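Local structure of putative membrane protein COG4129 (Clostridium difficile, 3KMI) at residues Asp30-Pro35 with Ala110-Ile115; Glu58-Ile63 with Phe73-Met78; His106-Phe111 with Lys133-Ser138. The protein is of unproven function but is probably an aromatic acid exporter of the cell membrane, the present chain being its largely helical C-terminal domain. One frame throughout, in Å; residues are numbered along the deposited sequence.

Contact 1: residues Asp30-Pro35 with Ala110-Ile115; sequences DIIVNP and AFIHKI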
ATOM      1  N   ASP A  30      -1.866  17.678  -8.512  1.00 11.24           N
ATOM      2  CA  ASP A  30      -1.860  18.513  -9.738  1.00 12.28           C
ATOM      3  C   ASP A  30      -2.035  17.683 -11.001  1.00 12.38           C
ATOM      4  O   ASP A  30      -2.570  18.157 -12.015  1.00 12.35           O
ATOM      5  CB  ASP A  30      -0.533  19.279  -9.866  1.00 13.89           C
ATOM      6  CG  ASP A  30      -0.359  20.356  -8.800  1.00 17.98           C
ATOM      7  OD1 ASP A  30      -1.375  20.836  -8.270  1.00 22.10           O
ATOM      8  OD2 ASP A  30       0.805  20.721  -8.487  1.00 23.79           O
ATOM      9  N   ILE A  31      -1.523  16.456 -10.975  1.00 11.57           N
ATOM     10  CA  ILE A  31      -1.636  15.563 -12.126  1.00 12.09           C
ATOM     11  C   ILE A  31      -3.102  15.152 -12.359  1.00 11.97           C
ATOM     12  O   ILE A  31      -3.574  15.097 -13.513  1.00 10.99           O
ATOM     13  CB  ILE A  31      -0.709  14.343 -12.007  1.00 13.08           C
ATOM     14  CG1 ILE A  31       0.747  14.787 -12.277  1.00 13.64           C
ATOM     15  CG2 ILE A  31      -1.158  13.266 -13.022  1.00 13.57           C
ATOM     16  CD1 ILE A  31       1.827  13.887 -11.721  1.00 16.49           C
ATOM     17  N   ILE A  32      -3.843  14.923 -11.268  1.00 11.02           N
ATOM     18  CA  ILE A  32      -5.278  14.600 -11.394  1.00 10.30           C
ATOM     19  C   ILE A  32      -6.012  15.645 -12.241  1.00 11.08           C
ATOM     20  O   ILE A  32      -6.820  15.289 -13.114  1.00 10.27           O
ATOM     21  CB  ILE A  32      -5.965  14.417 -10.008  1.00  9.84           C
ATOM     22  CG1 ILE A  32      -5.304  13.272  -9.266  1.00  8.35           C
ATOM     23  CG2 ILE A  32      -7.502  14.236 -10.129  1.00  8.94           C
ATOM     24  CD1 ILE A  32      -5.586  13.227  -7.759  1.00  8.59           C
ATOM     25  N   VAL A  33      -5.708  16.922 -11.994  1.00 11.89           N
ATOM     26  CA  VAL A  33      -6.402  18.044 -12.645  1.00 14.09           C
ATOM     27  C   VAL A  33      -5.795  18.394 -14.001  1.00 15.41           C
ATOM     28  O   VAL A  33      -6.519  18.767 -14.902  1.00 16.63           O
ATOM     29  CB  VAL A  33      -6.431  19.321 -11.765  1.00 13.54           C
ATOM     30  CG1 VAL A  33      -7.096  20.472 -12.507  1.00 15.23           C
ATOM     31  CG2 VAL A  33      -7.178  19.065 -10.505  1.00 14.61           C
ATOM     32  N   ASN A  34      -4.482  18.266 -14.149  1.00 18.77           N
ATOM     33  CA  ASN A  34      -3.811  18.474 -15.460  1.00 21.23           C
ATOM     34  C   ASN A  34      -2.965  17.290 -15.902  1.00 22.40           C
ATOM     35  O   ASN A  34      -1.745  17.362 -15.812  1.00 22.83           O
ATOM     36  CB  ASN A  34      -2.892  19.689 -15.392  1.00 21.94           C
ATOM     37  CG  ASN A  34      -3.615  20.942 -15.022  1.00 23.52           C
ATOM     38  OD1 ASN A  34      -4.258  21.578 -15.863  1.00 26.90           O
ATOM     39  ND2 ASN A  34      -3.496  21.331 -13.761  1.00 26.96           N
ATOM     40  N   PRO A  35      -3.591  16.194 -16.381  1.00 24.07           N
ATOM     41  CA  PRO A  35      -2.802  14.987 -16.680  1.00 25.64           C
ATOM     42  C   PRO A  35      -1.620  15.206 -17.639  1.00 27.16           C
ATOM     43  O   PRO A  35      -0.574  14.558 -17.499  1.00 27.31           O
ATOM     44  CB  PRO A  35      -3.826  14.031 -17.327  1.00 25.41           C
ATOM     45  CG  PRO A  35      -5.095  14.812 -17.494  1.00 25.56           C
ATOM     46  CD  PRO A  35      -5.036  15.952 -16.527  1.00 24.16           C
ATOM     47  N   ALA A 110      -8.392  18.260  -4.471  1.00  5.67           N
ATOM     48  CA  ALA A 110      -8.451  19.294  -3.433  1.00  6.32           C
ATOM     49  C   ALA A 110      -8.046  18.710  -2.075  1.00  6.19           C
ATOM     50  O   ALA A 110      -7.291  19.326  -1.320  1.00  6.74           O
ATOM     51  CB  ALA A 110      -9.868  19.910  -3.366  1.00  6.01           C
ATOM     52  N   PHE A 111      -8.519  17.513  -1.790  1.00  5.45           N
ATOM     53  CA  PHE A 111      -8.230  16.845  -0.497  1.00  6.52           C
ATOM     54  C   PHE A 111      -6.724  16.514  -0.354  1.00  6.70           C
ATOM     55  O   PHE A 111      -6.131  16.709   0.716  1.00  7.11           O
ATOM     56  CB  PHE A 111      -9.109  15.593  -0.342  1.00  6.50           C
ATOM     57  CG  PHE A 111      -8.902  14.844   0.965  1.00  8.76           C
ATOM     58  CD1 PHE A 111      -9.073  15.483   2.195  1.00  9.11           C
ATOM     59  CD2 PHE A 111      -8.586  13.488   0.952  1.00 10.81           C
ATOM     60  CE1 PHE A 111      -8.884  14.770   3.415  1.00 10.75           C
ATOM     61  CE2 PHE A 111      -8.402  12.772   2.148  1.00 12.15           C
ATOM     62  CZ  PHE A 111      -8.537  13.426   3.382  1.00 12.11           C
ATOM     63  N   ILE A 112      -6.103  16.043  -1.434  1.00  5.92           N
ATOM     64  CA  ILE A 112      -4.674  15.792  -1.456  1.00  6.70           C
ATOM     65  C   ILE A 112      -3.848  17.090  -1.286  1.00  7.04           C
ATOM     66  O   ILE A 112      -2.841  17.094  -0.587  1.00  8.09           O
ATOM     67  CB  ILE A 112      -4.226  15.020  -2.752  1.00  6.09           C
ATOM     68  CG1 ILE A 112      -4.895  13.635  -2.775  1.00  7.62           C
ATOM     69  CG2 ILE A 112      -2.703  14.894  -2.771  1.00  5.79           C
ATOM     70  CD1 ILE A 112      -4.816  12.877  -4.113  1.00  8.02           C
ATOM     71  N   HIS A 113      -4.258  18.166  -1.945  1.00  6.87           N
ATOM     72  CA  HIS A 113      -3.648  19.493  -1.683  1.00  9.05           C
ATOM     73  C   HIS A 113      -3.762  19.903  -0.228  1.00  7.98           C
ATOM     74  O   HIS A 113      -2.813  20.435   0.357  1.00  8.10           O
ATOM     75  CB  HIS A 113      -4.273  20.602  -2.537  1.00  8.94           C
ATOM     76  CG  HIS A 113      -3.724  20.680  -3.930  1.00 15.91           C
ATOM     77  ND1 HIS A 113      -4.516  20.558  -5.050  1.00 20.23           N
ATOM     78  CD2 HIS A 113      -2.466  20.895  -4.389  1.00 19.45           C
ATOM     79  CE1 HIS A 113      -3.768  20.660  -6.137  1.00 18.07           C
ATOM     80  NE2 HIS A 113      -2.518  20.856  -5.764  1.00 19.22           N
ATOM     81  N   LYS A 114      -4.936  19.689   0.346  1.00  7.34           N
ATOM     82  CA  LYS A 114      -5.179  20.041   1.727  1.00  7.67           C
ATOM     83  C   LYS A 114      -4.190  19.272   2.583  1.00  7.45           C
ATOM     84  O   LYS A 114      -3.525  19.835   3.470  1.00  8.30           O
ATOM     85  CB  LYS A 114      -6.627  19.741   2.129  1.00  6.19           C
ATOM     86  CG  LYS A 114      -6.948  20.031   3.596  1.00  8.44           C
ATOM     87  CD  LYS A 114      -8.394  19.697   3.879  1.00 11.41           C
ATOM     88  CE  LYS A 114      -8.856  20.110   5.273  1.00 11.18           C
ATOM     89  NZ  LYS A 114     -10.321  19.808   5.381  1.00  8.85           N
ATOM     90  N   ILE A 115      -4.085  17.985   2.322  1.00  7.85           N
ATOM     91  CA  ILE A 115      -3.137  17.135   3.058  1.00  8.69           C
ATOM     92  C   ILE A 115      -1.690  17.666   2.877  1.00  8.83           C
ATOM     93  O   ILE A 115      -0.927  17.809   3.844  1.00  9.72           O
ATOM     94  CB  ILE A 115      -3.224  15.639   2.636  1.00  9.13           C
ATOM     95  CG1 ILE A 115      -4.608  15.021   2.962  1.00  9.06           C
ATOM     96  CG2 ILE A 115      -2.056  14.847   3.298  1.00  9.85           C
ATOM     97  CD1 ILE A 115      -4.826  13.565   2.390  1.00 11.84           C
TER
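Ile112 and His113 are the residues of Ala110-Ile115 that meet Asp30-Pro35, each with one partner. The two helices, 7-33 and 103-117, run antiparallel here, and the contact lies near the C-terminal end of helix 7-33. CA of Asp30 and CA of His113 are 8.3 Å apart.

Ile112 points toward the other helix. Its CD1 meets CD1 of Ile32 at 3.7 Å, so two methyl ends touch while the side chains approach at a slant. In both isoleucines CG1 stands beside the backbone N and carries CD1 toward the partner. Both residues are buried. Ile112 also packs on Leu25, Ala29 and Leu164, and Ile32 on Ala105 and Leu108, so this pair belongs to a wider apolar core of the helical bundle.

His113 follows and is only partly buried. Its CG lies anti to its own carbonyl carbon, and the ring reaches across to Asp30. NE2 donates a hydrogen bond to OD1 of Asp30 at 2.8 Å. The bond is bent, with an angle of 138° at the hydrogen. The oxygen lies at the ring edge, close to the ring plane, and CE1 is 3.2 Å from the same OD1. From the side of the acid, the nitrogen sits 38° out of the carboxylate plane. The carboxylate and imidazole planes are turned 45° apart. The backbone O of Asp30 is occupied separately by N of Asn34, at 2.9 Å.

The contact thus pairs a buried apolar touch with a polar link between two partly exposed side chains. The bond implies that NE2 carries a proton; it leaves the state of ND1 open. The nearby carboxylate would probably favour the protonated, positively charged ring, and that charge would in turn help to keep Asp30 ionised.

Contact 2: residues Glu58-Ile63 with Phe73-Met78; sequences ETYDNI and FFLEHM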
ATOM      1  N   GLU A  58      24.342   8.004   5.621  1.00 17.19           N
ATOM      2  CA  GLU A  58      24.954   8.746   6.719  1.00 18.37           C
ATOM      3  C   GLU A  58      24.724   8.064   8.083  1.00 17.96           C
ATOM      4  O   GLU A  58      25.634   7.968   8.895  1.00 17.09           O
ATOM      5  CB  GLU A  58      24.467  10.190   6.737  1.00 19.72           C
ATOM      6  CG  GLU A  58      25.110  11.039   7.864  1.00 23.88           C
ATOM      7  CD  GLU A  58      25.212  12.512   7.518  1.00 27.57           C
ATOM      8  OE1 GLU A  58      24.302  13.035   6.834  1.00 30.65           O
ATOM      9  OE2 GLU A  58      26.223  13.140   7.907  1.00 30.61           O
ATOM     10  N   THR A  59      23.528   7.542   8.297  1.00 17.77           N
ATOM     11  CA  THR A  59      23.229   6.874   9.553  1.00 17.74           C
ATOM     12  C   THR A  59      24.087   5.605   9.696  1.00 17.79           C
ATOM     13  O   THR A  59      24.614   5.339  10.772  1.00 17.68           O
ATOM     14  CB  THR A  59      21.724   6.561   9.676  1.00 17.91           C
ATOM     15  OG1 THR A  59      20.982   7.788   9.569  1.00 18.32           O
ATOM     16  CG2 THR A  59      21.400   5.854  11.050  1.00 15.80           C
ATOM     17  N   TYR A  60      24.250   4.858   8.599  1.00 18.16           N
ATOM     18  CA  TYR A  60      24.997   3.598   8.598  1.00 19.20           C
ATOM     19  C   TYR A  60      26.468   3.858   8.839  1.00 19.41           C
ATOM     20  O   TYR A  60      27.136   3.098   9.531  1.00 18.42           O
ATOM     21  CB  TYR A  60      24.879   2.881   7.250  1.00 19.66           C
ATOM     22  CG  TYR A  60      23.580   2.158   6.976  1.00 21.54           C
ATOM     23  CD1 TYR A  60      22.679   1.842   8.006  1.00 21.83           C
ATOM     24  CD2 TYR A  60      23.273   1.749   5.676  1.00 22.01           C
ATOM     25  CE1 TYR A  60      21.483   1.166   7.739  1.00 23.15           C
ATOM     26  CE2 TYR A  60      22.097   1.065   5.403  1.00 23.81           C
ATOM     27  CZ  TYR A  60      21.204   0.775   6.437  1.00 24.73           C
ATOM     28  OH  TYR A  60      20.028   0.107   6.141  1.00 26.90           O
ATOM     29  N   ASP A  61      26.962   4.927   8.222  1.00 19.58           N
ATOM     30  CA  ASP A  61      28.340   5.361   8.369  1.00 20.47           C
ATOM     31  C   ASP A  61      28.713   5.548   9.845  1.00 21.13           C
ATOM     32  O   ASP A  61      29.869   5.291  10.233  1.00 20.28           O
ATOM     33  CB  ASP A  61      28.568   6.671   7.623  1.00 20.35           C
ATOM     34  CG  ASP A  61      28.857   6.470   6.121  1.00 22.79           C
ATOM     35  OD1 ASP A  61      29.043   5.318   5.667  1.00 22.06           O
ATOM     36  OD2 ASP A  61      28.903   7.484   5.394  1.00 24.82           O
ATOM     37  N   ASN A  62      27.729   5.959  10.649  1.00 21.70           N
ATOM     38  CA  ASN A  62      27.955   6.438  12.022  1.00 22.90           C
ATOM     39  C   ASN A  62      27.402   5.525  13.087  1.00 23.85           C
ATOM     40  O   ASN A  62      27.296   5.926  14.251  1.00 24.13           O
ATOM     41  CB  ASN A  62      27.296   7.799  12.232  1.00 23.23           C
ATOM     42  CG  ASN A  62      28.144   8.942  11.750  1.00 24.13           C
ATOM     43  OD1 ASN A  62      29.073   9.355  12.421  1.00 27.03           O
ATOM     44  ND2 ASN A  62      27.791   9.500  10.604  1.00 26.63           N
ATOM     45  N   ILE A  63      27.045   4.301  12.722  1.00 24.68           N
ATOM     46  CA  ILE A  63      26.580   3.353  13.737  1.00 25.44           C
ATOM     47  C   ILE A  63      27.656   3.133  14.812  1.00 25.93           C
ATOM     48  O   ILE A  63      27.331   3.015  16.003  1.00 25.68           O
ATOM     49  CB  ILE A  63      26.035   2.009  13.140  1.00 25.84           C
ATOM     50  CG1 ILE A  63      27.095   1.284  12.288  1.00 26.94           C
ATOM     51  CG2 ILE A  63      24.767   2.269  12.352  1.00 24.02           C
ATOM     52  CD1 ILE A  63      26.636  -0.068  11.670  1.00 28.82           C
ATOM     53  N   PHE A  73      15.781   5.680  16.706  0.50 20.25           N
ATOM     54  CA  PHE A  73      14.820   6.736  16.390  0.50 20.25           C
ATOM     55  C   PHE A  73      14.929   7.107  14.925  0.50 20.19           C
ATOM     56  O   PHE A  73      13.926   7.358  14.264  0.50 20.16           O
ATOM     57  CB  PHE A  73      15.066   7.985  17.234  0.50 20.59           C
ATOM     58  CG  PHE A  73      14.263   8.032  18.501  0.50 21.01           C
ATOM     59  CD1 PHE A  73      12.967   8.515  18.497  0.50 21.77           C
ATOM     60  CD2 PHE A  73      14.809   7.609  19.700  0.50 21.84           C
ATOM     61  CE1 PHE A  73      12.226   8.565  19.668  0.50 21.37           C
ATOM     62  CE2 PHE A  73      14.072   7.657  20.872  0.50 21.79           C
ATOM     63  CZ  PHE A  73      12.779   8.136  20.853  0.50 22.20           C
ATOM     64  N   PHE A  74      16.157   7.131  14.417  1.00 19.48           N
ATOM     65  CA  PHE A  74      16.359   7.513  13.055  1.00 18.93           C
ATOM     66  C   PHE A  74      15.876   6.473  12.031  1.00 17.69           C
ATOM     67  O   PHE A  74      15.064   6.801  11.195  1.00 17.17           O
ATOM     68  CB  PHE A  74      17.783   7.928  12.761  1.00 18.44           C
ATOM     69  CG  PHE A  74      17.941   8.387  11.373  1.00 21.86           C
ATOM     70  CD1 PHE A  74      17.723   9.726  11.039  1.00 26.88           C
ATOM     71  CD2 PHE A  74      18.206   7.474  10.364  1.00 22.50           C
ATOM     72  CE1 PHE A  74      17.829  10.152   9.712  1.00 26.44           C
ATOM     73  CE2 PHE A  74      18.312   7.890   9.037  1.00 27.25           C
ATOM     74  CZ  PHE A  74      18.133   9.225   8.716  1.00 26.94           C
ATOM     75  N   LEU A  75      16.394   5.251  12.087  1.00 17.69           N
ATOM     76  CA  LEU A  75      16.064   4.231  11.080  1.00 18.55           C
ATOM     77  C   LEU A  75      14.577   3.856  11.087  1.00 18.67           C
ATOM     78  O   LEU A  75      13.970   3.646  10.008  1.00 18.45           O
ATOM     79  CB  LEU A  75      16.980   2.995  11.205  1.00 19.06           C
ATOM     80  CG  LEU A  75      18.396   3.073  10.604  1.00 20.28           C
ATOM     81  CD1 LEU A  75      19.129   1.760  10.743  1.00 22.27           C
ATOM     82  CD2 LEU A  75      18.458   3.510   9.118  1.00 22.34           C
ATOM     83  N   GLU A  76      13.977   3.838  12.276  1.00 17.60           N
ATOM     84  CA  GLU A  76      12.541   3.652  12.386  1.00 17.76           C
ATOM     85  C   GLU A  76      11.740   4.790  11.746  1.00 17.33           C
ATOM     86  O   GLU A  76      10.677   4.547  11.155  1.00 17.47           O
ATOM     87  CB  GLU A  76      12.104   3.379  13.840  1.00 18.10           C
ATOM     88  CG  GLU A  76      12.588   2.000  14.357  1.00 19.36           C
ATOM     89  CD  GLU A  76      12.180   1.661  15.809  1.00 20.97           C
ATOM     90  OE1 GLU A  76      11.538   2.492  16.490  1.00 22.70           O
ATOM     91  OE2 GLU A  76      12.519   0.544  16.275  1.00 20.97           O
ATOM     92  N   HIS A  77      12.226   6.023  11.848  1.00 15.69           N
ATOM     93  CA  HIS A  77      11.561   7.122  11.187  1.00 14.24           C
ATOM     94  C   HIS A  77      11.736   7.013   9.674  1.00 13.50           C
ATOM     95  O   HIS A  77      10.813   7.351   8.920  1.00 13.16           O
ATOM     96  CB  HIS A  77      12.074   8.483  11.704  1.00 15.37           C
ATOM     97  CG  HIS A  77      11.402   9.650  11.069  1.00 17.28           C
ATOM     98  ND1 HIS A  77      11.847  10.212   9.884  1.00 19.28           N
ATOM     99  CD2 HIS A  77      10.283  10.332  11.417  1.00 16.55           C
ATOM    100  CE1 HIS A  77      11.028  11.191   9.532  1.00 19.56           C
ATOM    101  NE2 HIS A  77      10.076  11.289  10.449  1.00 19.95           N
HETATM  102  N   MSE A  78      12.910   6.555   9.238  0.50 12.35           N
HETATM  103  CA  MSE A  78      13.208   6.385   7.816  0.50 12.05           C
HETATM  104  C   MSE A  78      12.296   5.320   7.225  0.50 12.10           C
HETATM  105  O   MSE A  78      11.896   5.415   6.069  0.50 11.83           O
HETATM  106  CB  MSE A  78      14.672   5.977   7.601  0.50 10.98           C
HETATM  107  CG  MSE A  78      15.685   7.054   7.922  0.50  8.34           C
HETATM  108 SE   MSE A  78      15.363   8.768   7.050  0.20  2.00          SE
HETATM  109  CE  MSE A  78      14.935   8.130   5.256  0.50  2.00           C
TER
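Thr59, Tyr60, Phe74 and Leu75 join the two arms of an antiparallel helical hairpin, helices 41-61 and 68-95, close to the turn between them. The CA atoms of Thr59 and Phe74 are 7.7 Å apart.

The apolar contact is between Tyr60 and Leu75. CD1 of Leu75 meets CE1 of Tyr60 at 3.9 Å. The methyl sits at the ring edge, near the ring plane, and the side chains cross at about a right angle. Tyr60 and Leu75 also pack on Leu75 and Tyr60 of the second subunit, so this part of the hairpin contributes to the dimer interface.

Thr59 makes separate approaches. Its CG2 comes within 4.1 Å of CG of Leu75. It also faces the ring of Phe74, whose CG is anti to the backbone N (chi1 -177°). The model places OG1 of Thr59 too close to this ring, so the fine placing of the two is doubtful. Ser55, one turn before Thr59, and Ile10 and Val13 of helix 7-33 also touch the ring.

The polar bonds stay within the first arm and its C-terminal end. OG1 of Thr59 is hydrogen-bonded to the backbone O of Ser55. Asn62, the first residue to leave helical geometry, folds back on the helix end: its ND2 donates to O of Glu58 at 3.1 Å, nearly straight at 168°.

Contact 3: residues His106-Phe111 with Lys133-Ser138; sequences HILSAF and KRLMIS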
ATOM      1  N   HIS A 106     -11.791  16.032  -8.976  1.00  4.18           N
ATOM      2  CA  HIS A 106     -11.471  17.387  -8.519  1.00  4.87           C
ATOM      3  C   HIS A 106     -11.532  17.477  -6.978  1.00  6.59           C
ATOM      4  O   HIS A 106     -10.704  18.125  -6.379  1.00  7.64           O
ATOM      5  CB  HIS A 106     -12.435  18.394  -9.154  1.00  4.19           C
ATOM      6  CG  HIS A 106     -12.150  18.690 -10.595  1.00  2.25           C
ATOM      7  ND1 HIS A 106     -11.092  19.482 -10.995  1.00  3.21           N
ATOM      8  CD2 HIS A 106     -12.820  18.360 -11.726  1.00  2.23           C
ATOM      9  CE1 HIS A 106     -11.106  19.606 -12.310  1.00  3.16           C
ATOM     10  NE2 HIS A 106     -12.145  18.933 -12.778  1.00  2.11           N
ATOM     11  N   ILE A 107     -12.491  16.804  -6.350  1.00  6.98           N
ATOM     12  CA  ILE A 107     -12.622  16.822  -4.884  1.00  8.16           C
ATOM     13  C   ILE A 107     -11.443  16.054  -4.229  1.00  8.46           C
ATOM     14  O   ILE A 107     -10.886  16.500  -3.221  1.00  7.86           O
ATOM     15  CB  ILE A 107     -14.004  16.286  -4.444  1.00  8.31           C
ATOM     16  CG1 ILE A 107     -15.083  17.344  -4.726  1.00  9.48           C
ATOM     17  CG2 ILE A 107     -14.036  15.893  -2.928  1.00  8.01           C
ATOM     18  CD1 ILE A 107     -16.475  16.765  -4.797  1.00 14.74           C
ATOM     19  N   LEU A 108     -11.080  14.916  -4.824  1.00  8.05           N
ATOM     20  CA  LEU A 108      -9.926  14.145  -4.398  1.00  7.87           C
ATOM     21  C   LEU A 108      -8.654  14.992  -4.492  1.00  7.80           C
ATOM     22  O   LEU A 108      -7.823  15.037  -3.564  1.00  7.98           O
ATOM     23  CB  LEU A 108      -9.763  12.878  -5.262  1.00  8.06           C
ATOM     24  CG  LEU A 108      -8.487  12.122  -4.881  1.00  8.77           C
ATOM     25  CD1 LEU A 108      -8.624  11.634  -3.430  1.00 11.74           C
ATOM     26  CD2 LEU A 108      -8.188  10.987  -5.843  1.00 12.46           C
ATOM     27  N   SER A 109      -8.478  15.638  -5.628  1.00  6.57           N
ATOM     28  CA  SER A 109      -7.326  16.487  -5.802  1.00  7.65           C
ATOM     29  C   SER A 109      -7.256  17.617  -4.747  1.00  7.35           C
ATOM     30  O   SER A 109      -6.191  17.864  -4.170  1.00  6.86           O
ATOM     31  CB  SER A 109      -7.357  17.091  -7.192  1.00  8.59           C
ATOM     32  OG  SER A 109      -6.316  18.023  -7.331  1.00  8.70           O
ATOM     33  N   ALA A 110      -8.392  18.260  -4.471  1.00  5.67           N
ATOM     34  CA  ALA A 110      -8.451  19.294  -3.433  1.00  6.32           C
ATOM     35  C   ALA A 110      -8.046  18.710  -2.075  1.00  6.19           C
ATOM     36  O   ALA A 110      -7.291  19.326  -1.320  1.00  6.74           O
ATOM     37  CB  ALA A 110      -9.868  19.910  -3.366  1.00  6.01           C
ATOM     38  N   PHE A 111      -8.519  17.513  -1.790  1.00  5.45           N
ATOM     39  CA  PHE A 111      -8.230  16.845  -0.497  1.00  6.52           C
ATOM     40  C   PHE A 111      -6.724  16.514  -0.354  1.00  6.70           C
ATOM     41  O   PHE A 111      -6.131  16.709   0.716  1.00  7.11           O
ATOM     42  CB  PHE A 111      -9.109  15.593  -0.342  1.00  6.50           C
ATOM     43  CG  PHE A 111      -8.902  14.844   0.965  1.00  8.76           C
ATOM     44  CD1 PHE A 111      -9.073  15.483   2.195  1.00  9.11           C
ATOM     45  CD2 PHE A 111      -8.586  13.488   0.952  1.00 10.81           C
ATOM     46  CE1 PHE A 111      -8.884  14.770   3.415  1.00 10.75           C
ATOM     47  CE2 PHE A 111      -8.402  12.772   2.148  1.00 12.15           C
ATOM     48  CZ  PHE A 111      -8.537  13.426   3.382  1.00 12.11           C
ATOM     49  N   LYS A 133     -12.952   9.190   5.173  1.00 12.56           N
ATOM     50  CA  LYS A 133     -14.044   8.241   5.284  1.00 14.34           C
ATOM     51  C   LYS A 133     -15.313   8.842   4.651  1.00 14.16           C
ATOM     52  O   LYS A 133     -16.068   8.149   3.961  1.00 14.40           O
ATOM     53  CB  LYS A 133     -14.270   7.841   6.748  1.00 14.99           C
ATOM     54  CG  LYS A 133     -15.272   6.696   6.911  1.00 18.42           C
ATOM     55  CD  LYS A 133     -15.693   6.510   8.355  1.00 22.41           C
ATOM     56  CE  LYS A 133     -16.964   5.628   8.459  1.00 24.42           C
ATOM     57  NZ  LYS A 133     -16.807   4.450   7.554  1.00 26.32           N
ATOM     58  N   ARG A 134     -15.528  10.143   4.864  1.00 14.06           N
ATOM     59  CA  ARG A 134     -16.650  10.824   4.244  1.00 13.79           C
ATOM     60  C   ARG A 134     -16.598  10.805   2.704  1.00 13.80           C
ATOM     61  O   ARG A 134     -17.635  10.623   2.042  1.00 12.95           O
ATOM     62  CB  ARG A 134     -16.803  12.242   4.811  1.00 14.14           C
ATOM     63  CG  ARG A 134     -17.338  12.265   6.254  1.00 15.11           C
ATOM     64  CD  ARG A 134     -17.965  13.650   6.602  1.00 19.39           C
ATOM     65  NE  ARG A 134     -16.999  14.720   6.328  1.00 18.19           N
ATOM     66  CZ  ARG A 134     -16.072  15.145   7.189  1.00 19.30           C
ATOM     67  NH1 ARG A 134     -15.994  14.623   8.410  1.00 21.46           N
ATOM     68  NH2 ARG A 134     -15.233  16.113   6.839  1.00 16.62           N
ATOM     69  N   LEU A 135     -15.398  10.941   2.135  1.00 13.31           N
ATOM     70  CA  LEU A 135     -15.235  10.901   0.687  1.00 14.06           C
ATOM     71  C   LEU A 135     -15.445   9.483   0.124  1.00 15.20           C
ATOM     72  O   LEU A 135     -15.967   9.331  -0.975  1.00 15.40           O
ATOM     73  CB  LEU A 135     -13.854  11.432   0.280  1.00 13.85           C
ATOM     74  CG  LEU A 135     -13.571  11.562  -1.229  1.00 14.21           C
ATOM     75  CD1 LEU A 135     -14.555  12.472  -1.928  1.00 14.70           C
ATOM     76  CD2 LEU A 135     -12.148  12.072  -1.481  1.00 14.21           C
HETATM   77  N   MSE A 136     -15.016   8.462   0.872  1.00 16.22           N
HETATM   78  CA  MSE A 136     -15.241   7.057   0.491  1.00 17.12           C
HETATM   79  C   MSE A 136     -16.748   6.791   0.436  1.00 17.58           C
HETATM   80  O   MSE A 136     -17.246   6.216  -0.534  1.00 17.35           O
HETATM   81  CB  MSE A 136     -14.570   6.064   1.473  1.00 17.22           C
HETATM   82  CG  MSE A 136     -13.022   6.089   1.564  1.00 19.97           C
HETATM   83 SE   MSE A 136     -12.265   4.550   2.543  0.40 24.96          SE
HETATM   84  CE  MSE A 136     -10.329   4.853   2.190  1.00 21.49           C
ATOM     85  N   ILE A 137     -17.471   7.215   1.476  1.00 17.79           N
ATOM     86  CA  ILE A 137     -18.932   7.010   1.525  1.00 18.47           C
ATOM     87  C   ILE A 137     -19.618   7.751   0.377  1.00 19.10           C
ATOM     88  O   ILE A 137     -20.537   7.218  -0.247  1.00 18.75           O
ATOM     89  CB  ILE A 137     -19.560   7.427   2.897  1.00 18.73           C
ATOM     90  CG1 ILE A 137     -19.052   6.526   4.033  1.00 18.82           C
ATOM     91  CG2 ILE A 137     -21.129   7.415   2.844  1.00 18.38           C
ATOM     92  CD1 ILE A 137     -19.444   7.032   5.436  1.00 22.18           C
ATOM     93  N   SER A 138     -19.144   8.963   0.084  1.00 19.90           N
ATOM     94  CA  SER A 138     -19.743   9.806  -0.953  1.00 20.76           C
ATOM     95  C   SER A 138     -19.481   9.243  -2.340  1.00 20.73           C
ATOM     96  O   SER A 138     -20.375   9.238  -3.179  1.00 20.79           O
ATOM     97  CB  SER A 138     -19.249  11.258  -0.844  1.00 21.35           C
ATOM     98  OG  SER A 138     -19.431  11.979  -2.056  1.00 22.48           O
TER
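Leu108 and Leu135 mark the closest approach of the two backbones, with CA atoms 8.0 Å apart. Both segments are helical throughout, and they run in opposite directions. Each is held by regular bonds between a backbone N and the O four residues earlier, such as Phe111 N to Ile107 O at 2.9 Å. No hydrogen bond spans the two segments, and the contacts closer than 4.5 Å are between methyl groups.

Leu135 carries the contact. It points toward the opposite helix, and its two methyl groups divide between two neighbouring residues. CD1 meets CG2 of Ile107 at 3.6 Å. CD2 meets CD1 of Leu108 at 4.1 Å. CG anti to the backbone N (chi1 -175°) carries the fork of Leu135 across, and chi2 of 59° turns its two methyls.

The arrangement is an antiparallel helical hairpin, formed by helices 103-117 and 124-140, which follow each other in the chain. Helix 148-176 closes over one side of it: Leu161 touches both Leu108 and Leu135. Gln104 also lies against Leu135.

Ile107 is on the surface of the chain and offers its branch methyl CG2, not the CG1-CD1 arm. Its side chain runs diagonally past Leu135. Leu108 is buried and crosses Leu135 at about a right angle. Its CB does not point straight at helix 124-140, and its side chain also packs on Leu164.

Contacts 1 and 3 are neighbours: their centres are 11 Å apart, and both use helix 103-117, sharing Ala110 and Phe111. One side of this helix meets the end of helix 7-33, and another meets helix 124-140. The two contacts also touch directly, with CG2 of Val33 3.4 Å from OG of Ser109 and CD1 of Ile32 3.9 Å from CD2 of Leu108. Contact 2 lies on the opposite side of the chain's centre, its own centre 32 Å from that of contact 1 and 36 Å from that of contact 3. It alone of the three reaches the second subunit. All three lie in the range of the putative aromatic acid exporter C-terminal domain family.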